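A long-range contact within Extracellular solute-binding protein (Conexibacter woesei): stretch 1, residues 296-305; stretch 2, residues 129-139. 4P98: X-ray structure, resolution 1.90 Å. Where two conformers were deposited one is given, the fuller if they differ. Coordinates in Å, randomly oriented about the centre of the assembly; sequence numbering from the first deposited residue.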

# COMPACT_ATOMS: atom_id res chain seq x y z
N ALA A 296 -16.77 -10.14 -3.74
CA ALA A 296 -16.77 -11.27 -4.66
C ALA A 296 -16.23 -10.84 -6.02
O ALA A 296 -15.46 -11.57 -6.64
CB ALA A 296 -18.18 -11.86 -4.81
N ARG A 297 -16.61 -9.65 -6.48
CA ARG A 297 -16.11 -9.14 -7.75
C ARG A 297 -14.59 -8.91 -7.75
O ARG A 297 -13.91 -9.18 -8.73
CB ARG A 297 -16.80 -7.85 -8.13
CG ARG A 297 -18.30 -7.96 -8.31
CD ARG A 297 -18.82 -6.76 -9.05
NE ARG A 297 -20.24 -6.53 -8.80
CZ ARG A 297 -20.97 -5.64 -9.46
NH1 ARG A 297 -20.42 -4.88 -10.40
NH2 ARG A 297 -22.26 -5.49 -9.16
N VAL A 298 -14.08 -8.41 -6.63
CA VAL A 298 -12.64 -8.18 -6.49
C VAL A 298 -11.88 -9.51 -6.38
O VAL A 298 -10.80 -9.68 -6.97
CB VAL A 298 -12.36 -7.29 -5.26
CG1 VAL A 298 -10.88 -7.28 -4.91
CG2 VAL A 298 -12.88 -5.89 -5.54
N ASP A 299 -12.45 -10.44 -5.63
CA ASP A 299 -11.92 -11.80 -5.54
C ASP A 299 -11.82 -12.45 -6.92
O ASP A 299 -10.81 -13.09 -7.23
CB ASP A 299 -12.78 -12.68 -4.61
CG ASP A 299 -12.73 -12.24 -3.15
OD1 ASP A 299 -11.85 -11.46 -2.76
OD2 ASP A 299 -13.60 -12.70 -2.37
N ALA A 300 -12.84 -12.28 -7.76
CA ALA A 300 -12.82 -12.87 -9.10
C ALA A 300 -11.76 -12.19 -9.97
O ALA A 300 -11.06 -12.86 -10.74
CB ALA A 300 -14.19 -12.79 -9.77
N LEU A 301 -11.63 -10.87 -9.84
CA LEU A 301 -10.56 -10.14 -10.54
C LEU A 301 -9.19 -10.69 -10.18
O LEU A 301 -8.34 -10.89 -11.06
CB LEU A 301 -10.63 -8.63 -10.23
CG LEU A 301 -9.40 -7.79 -10.59
CD1 LEU A 301 -9.24 -7.69 -12.10
CD2 LEU A 301 -9.47 -6.41 -9.96
N SER A 302 -8.96 -10.92 -8.89
CA SER A 302 -7.70 -11.46 -8.41
C SER A 302 -7.42 -12.83 -9.05
O SER A 302 -6.29 -13.11 -9.45
CB SER A 302 -7.74 -11.57 -6.89
OG SER A 302 -6.56 -12.17 -6.39
N GLU A 303 -8.47 -13.64 -9.15
CA GLU A 303 -8.36 -14.99 -9.74
C GLU A 303 -7.99 -14.93 -11.22
O GLU A 303 -7.13 -15.67 -11.70
CB GLU A 303 -9.67 -15.75 -9.51
CG GLU A 303 -9.95 -16.04 -8.03
CD GLU A 303 -11.41 -16.33 -7.71
OE1 GLU A 303 -12.24 -16.48 -8.63
OE2 GLU A 303 -11.74 -16.40 -6.50
N ARG A 304 -8.61 -14.00 -11.95
CA ARG A 304 -8.26 -13.78 -13.36
C ARG A 304 -6.81 -13.34 -13.53
O ARG A 304 -6.14 -13.74 -14.49
CB ARG A 304 -9.19 -12.77 -14.02
CG ARG A 304 -10.64 -13.24 -14.11
CD ARG A 304 -11.44 -12.46 -15.15
NE ARG A 304 -11.52 -11.03 -14.87
CZ ARG A 304 -12.30 -10.46 -13.95
NH1 ARG A 304 -13.09 -11.19 -13.17
NH2 ARG A 304 -12.28 -9.13 -13.81
N LEU A 305 -6.31 -12.53 -12.60
CA LEU A 305 -4.90 -12.13 -12.64
C LEU A 305 -3.99 -13.30 -12.28
O LEU A 305 -2.94 -13.50 -12.90
CB LEU A 305 -4.66 -10.94 -11.70
CG LEU A 305 -5.29 -9.66 -12.24
CD1 LEU A 305 -5.43 -8.60 -11.15
CD2 LEU A 305 -4.49 -9.10 -13.39
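Stretch 2 (129-139) GYLDGFVAGSL

Stretch 2 packs on stretch 1 as helix against helix. From G129 on, stretch 2 continues a helix that begins earlier in the chain, and its i to i+4 backbone bonds are regular, from G133 N to G129 O at 3.0 Å through G137 N to G133 O at 2.9 Å. The signed crossing angle is 136°, so the two helices run in roughly opposed directions but are well short of antiparallel. Their axes come no closer than 10.8 Å, a wide separation filled by side chains. The CA atoms of V298 and V135 lie 7.6 Å apart, those of R297 and S138 8.1 Å; Y130 meets stretch 1 further along, at L301, as the opposed directions require.

The contacting residues repeat with the turn of each helix, while G129, D132, G133 and A136 make no contact. The apolar set is Y130, L131, F134 and V135 against V298 and L301. F134, with chi1 at t, points toward stretch 1 and lays a ring face against L301: L301 CD2 stands 3.9 Å from the ring centroid, 16° off the normal, a CH-pi contact whose closest atom pair is L301 CD2 to F134 CG at 3.8 Å. V298 CG2 approaches the edge of the same ring, 4.5 Å from F134 CD1, and also meets V135 CG2 at 4.1 Å. L131 leaves its backbone sideways, but its end comes nearer, bringing L131 CD1 to 3.7 Å from V298 CG1 and 4.4 Å from L301 CD2. Y130 presents its ring edge, with CE2 4.0 Å from L301 CD1. L301 thus touches three side chains of stretch 2, and the two most heavily covered residues, F134 and L301, face each other.

No direct hydrogen bond crosses the contact; at its margins polar groups are joined through water. S138 bonds back to the turn before it, OG donating to F134 O at 2.8 Å, and accepts from a water 2.6 Å from that OG. The same water accepts from R297 NH1 at 3.2 Å, bridging the stretches. R297 also sets a face of its guanidinium over S138 O, with NH1 3.5 Å from that oxygen. A second water lies 3.1 Å from Y130 OH and takes a weak bond from R304 NH2 at 3.4 Å; R304 NH2 also lies 4.1 Å from F134 CE2.

The rule to read here is a phenylalanine and a leucine at the centre, with valines, a leucine and a tyrosine edge beside them, and arginines that reach polar partners through water.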

# COMPACT_ATOMS: atom_id res chain seq x y z
N GLY A 129 -3.52 1.33 -7.96
CA GLY A 129 -4.38 2.19 -8.77
C GLY A 129 -5.46 1.39 -9.47
O GLY A 129 -6.64 1.75 -9.42
N TYR A 130 -5.05 0.28 -10.09
CA TYR A 130 -6.00 -0.56 -10.82
C TYR A 130 -7.14 -1.04 -9.93
O TYR A 130 -8.29 -0.98 -10.34
CB TYR A 130 -5.29 -1.74 -11.50
CG TYR A 130 -6.15 -2.44 -12.52
CD1 TYR A 130 -6.13 -2.04 -13.85
CD2 TYR A 130 -6.99 -3.48 -12.16
CE1 TYR A 130 -6.91 -2.67 -14.80
CE2 TYR A 130 -7.78 -4.13 -13.11
CZ TYR A 130 -7.73 -3.72 -14.42
OH TYR A 130 -8.52 -4.34 -15.37
N LEU A 131 -6.84 -1.50 -8.72
CA LEU A 131 -7.88 -1.97 -7.82
C LEU A 131 -8.82 -0.83 -7.39
O LEU A 131 -10.04 -1.03 -7.30
CB LEU A 131 -7.26 -2.65 -6.60
CG LEU A 131 -8.24 -3.20 -5.57
CD1 LEU A 131 -9.22 -4.19 -6.21
CD2 LEU A 131 -7.50 -3.82 -4.42
N ASP A 132 -8.28 0.35 -7.13
CA ASP A 132 -9.13 1.51 -6.81
C ASP A 132 -10.10 1.83 -7.93
O ASP A 132 -11.30 2.02 -7.69
CB ASP A 132 -8.28 2.75 -6.56
CG ASP A 132 -7.45 2.65 -5.34
OD1 ASP A 132 -7.85 1.96 -4.38
OD2 ASP A 132 -6.37 3.28 -5.34
N GLY A 133 -9.58 1.88 -9.15
CA GLY A 133 -10.37 2.18 -10.34
C GLY A 133 -11.41 1.11 -10.62
O GLY A 133 -12.54 1.41 -11.00
N PHE A 134 -11.02 -0.15 -10.42
CA PHE A 134 -11.94 -1.26 -10.60
C PHE A 134 -13.09 -1.21 -9.59
O PHE A 134 -14.24 -1.46 -9.95
CB PHE A 134 -11.21 -2.59 -10.50
CG PHE A 134 -12.08 -3.78 -10.78
CD1 PHE A 134 -12.74 -4.42 -9.75
CD2 PHE A 134 -12.24 -4.24 -12.07
CE1 PHE A 134 -13.56 -5.52 -10.01
CE2 PHE A 134 -13.06 -5.33 -12.34
CZ PHE A 134 -13.71 -5.97 -11.31
N VAL A 135 -12.79 -0.90 -8.33
CA VAL A 135 -13.82 -0.73 -7.31
C VAL A 135 -14.73 0.43 -7.69
O VAL A 135 -15.96 0.32 -7.57
CB VAL A 135 -13.24 -0.53 -5.89
CG1 VAL A 135 -14.31 -0.09 -4.90
CG2 VAL A 135 -12.60 -1.81 -5.38
N ALA A 136 -14.14 1.54 -8.15
CA ALA A 136 -14.91 2.70 -8.58
C ALA A 136 -15.89 2.34 -9.71
O ALA A 136 -17.03 2.79 -9.72
CB ALA A 136 -13.99 3.82 -9.03
N GLY A 137 -15.43 1.53 -10.65
CA GLY A 137 -16.26 1.13 -11.78
C GLY A 137 -17.29 0.06 -11.44
O GLY A 137 -18.16 -0.22 -12.25
N SER A 138 -17.19 -0.53 -10.26
CA SER A 138 -18.11 -1.58 -9.82
C SER A 138 -19.30 -1.05 -9.02
O SER A 138 -20.17 -1.82 -8.64
CB SER A 138 -17.36 -2.61 -8.96
OG SER A 138 -16.37 -3.27 -9.73
N LEU A 139 -19.34 0.26 -8.76
CA LEU A 139 -20.34 0.82 -7.86
C LEU A 139 -21.66 1.06 -8.59
O LEU A 139 -21.71 1.00 -9.81
CB LEU A 139 -19.84 2.14 -7.27
CG LEU A 139 -18.53 2.09 -6.51
CD1 LEU A 139 -18.13 3.50 -6.09
CD2 LEU A 139 -18.62 1.16 -5.31
O HOH W 1 -10.66 -6.55 -15.34
O HOH W 2 -17.34 -5.06 -11.37